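PDB 4NJ5: probable histone-lysine N-methyltransferase, H3 lysine-9 specific SUVH9 from Arabidopsis thaliana, which lacks methyltransferase activity of its own but plays a role in gene silencing, probably by binding methylated DNA and recruiting RNA polymerase V to chromatin. Local coordinates for residues D24-R27 and M28-M31. Residues are numbered along the deposited sequence; the frame is centred on the assembly and turned at random.
Sequences DSLR and MFLM
Residues D24-R27 and M28-M31 meet as consecutive turns of one α-helix, within the long N-terminal helix 8-35, in a largely buried part of the chain. Four i to i+4 backbone hydrogen bonds join them: M28 N to D24 O (3.0 Å), F29 N to S25 O, L30 N to L26 O and M31 N to R27 O. Among the side chains, L26 and L30 lie on the same flank one turn apart, and CD2 of L26 rests against CG of L30 at 4.1 Å. F29, its CG anti to the backbone N (chi1 171°), brings ring atom CD2 to a looser 4.4 Å from CD2 of L26. CG of M28 lies 3.2 Å from D24 O, and CG of M31 sits likewise beside R27 O. Helix 46-60 packs against L26, R27, L30 and M31, while loops in the pre-SET and SET sequence ranges meet the others: S25 touches W424, M28 touches D325 and T329, and F29 touches L427. Within this turn R27, bent at chi3 (-43°), grips D24 side-on in a salt bridge. Its NH2 (2.9 Å) and NE (3.2 Å) both donate to OD1 of D24, and the OD1 atom lies in the guanidinium plane; NH2 reaches it from above the carboxylate plane, NE nearly along the C-O bond but with the more bent N-H geometry. A leucine in place of R27 would probably leave OD1 of D24 without either donor and the carboxylate held less firmly. The other oxygen, OD2, is hydrogen-bonded by N493 ND2, and S25 OG pairs with M21 O and G425 N.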
loop_
_atom_site.group_PDB
_atom_site.type_symbol
_atom_site.label_atom_id
_atom_site.label_comp_id
_atom_site.label_asym_id
_atom_site.label_seq_id
_atom_site.Cartn_x
_atom_site.Cartn_y
_atom_site.Cartn_z
ATOM N N ASP A 24 -3.149 2.319 -10.178
ATOM C CA ASP A 24 -3.313 0.949 -9.696
ATOM C C ASP A 24 -4.591 0.272 -10.208
ATOM O O ASP A 24 -4.581 -0.930 -10.518
ATOM C CB ASP A 24 -3.219 0.887 -8.167
ATOM C CG ASP A 24 -1.782 0.949 -7.671
ATOM O OD1 ASP A 24 -0.904 0.342 -8.321
ATOM O OD2 ASP A 24 -1.529 1.605 -6.636
ATOM N N SER A 25 -5.681 1.034 -10.314
ATOM C CA SER A 25 -6.907 0.484 -10.892
ATOM C C SER A 25 -6.693 0.053 -12.342
ATOM O O SER A 25 -7.139 -1.021 -12.753
ATOM C CB SER A 25 -8.052 1.491 -10.815
ATOM O OG SER A 25 -8.366 1.784 -9.469
ATOM N N LEU A 26 -6.005 0.897 -13.107
ATOM C CA LEU A 26 -5.716 0.612 -14.509
ATOM C C LEU A 26 -4.860 -0.647 -14.650
ATOM O O LEU A 26 -5.180 -1.539 -15.446
ATOM C CB LEU A 26 -5.008 1.799 -15.161
ATOM C CG LEU A 26 -5.368 2.171 -16.601
ATOM C CD1 LEU A 26 -4.198 2.909 -17.234
ATOM C CD2 LEU A 26 -5.748 0.954 -17.434
ATOM N N ARG A 27 -3.769 -0.705 -13.887
ATOM C CA ARG A 27 -2.937 -1.905 -13.853
ATOM C C ARG A 27 -3.791 -3.140 -13.621
ATOM O O ARG A 27 -3.745 -4.097 -14.400
ATOM C CB ARG A 27 -1.900 -1.819 -12.734
ATOM C CG ARG A 27 -0.572 -1.211 -13.119
ATOM C CD ARG A 27 0.507 -1.625 -12.123
ATOM N NE ARG A 27 0.038 -1.562 -10.739
ATOM C CZ ARG A 27 -0.241 -2.627 -9.991
ATOM N NH1 ARG A 27 -0.093 -3.848 -10.489
ATOM N NH2 ARG A 27 -0.668 -2.469 -8.743
ATOM N N MET A 28 -4.577 -3.105 -12.547
ATOM C CA MET A 28 -5.409 -4.247 -12.189
ATOM C C MET A 28 -6.368 -4.623 -13.318
ATOM O O MET A 28 -6.631 -5.802 -13.552
ATOM C CB MET A 28 -6.162 -3.979 -10.884
ATOM C CG MET A 28 -5.254 -3.969 -9.658
ATOM S SD MET A 28 -6.104 -3.499 -8.141
ATOM C CE MET A 28 -7.340 -4.796 -8.037
ATOM N N PHE A 29 -6.868 -3.618 -14.030
ATOM C CA PHE A 29 -7.771 -3.865 -15.147
ATOM C C PHE A 29 -7.080 -4.584 -16.299
ATOM O O PHE A 29 -7.631 -5.525 -16.871
ATOM C CB PHE A 29 -8.384 -2.562 -15.652
ATOM C CG PHE A 29 -9.156 -2.719 -16.932
ATOM C CD1 PHE A 29 -10.416 -3.298 -16.928
ATOM C CD2 PHE A 29 -8.619 -2.293 -18.139
ATOM C CE1 PHE A 29 -11.130 -3.449 -18.101
ATOM C CE2 PHE A 29 -9.328 -2.442 -19.320
ATOM C CZ PHE A 29 -10.586 -3.021 -19.302
ATOM N N LEU A 30 -5.880 -4.122 -16.644
ATOM C CA LEU A 30 -5.088 -4.747 -17.699
ATOM C C LEU A 30 -4.770 -6.195 -17.341
ATOM O O LEU A 30 -4.792 -7.100 -18.207
ATOM C CB LEU A 30 -3.791 -3.970 -17.908
ATOM C CG LEU A 30 -3.999 -2.558 -18.446
ATOM C CD1 LEU A 30 -2.684 -1.800 -18.532
ATOM C CD2 LEU A 30 -4.676 -2.619 -19.811
ATOM N N MET A 31 -4.492 -6.415 -16.057
ATOM C CA MET A 31 -4.276 -7.767 -15.551
ATOM C C MET A 31 -5.541 -8.634 -15.640
ATOM O O MET A 31 -5.469 -9.809 -15.997
ATOM C CB MET A 31 -3.724 -7.736 -14.119
ATOM C CG MET A 31 -2.524 -6.817 -13.946
ATOM S SD MET A 31 -1.250 -7.406 -12.822
ATOM C CE MET A 31 -0.102 -8.056 -14.027
#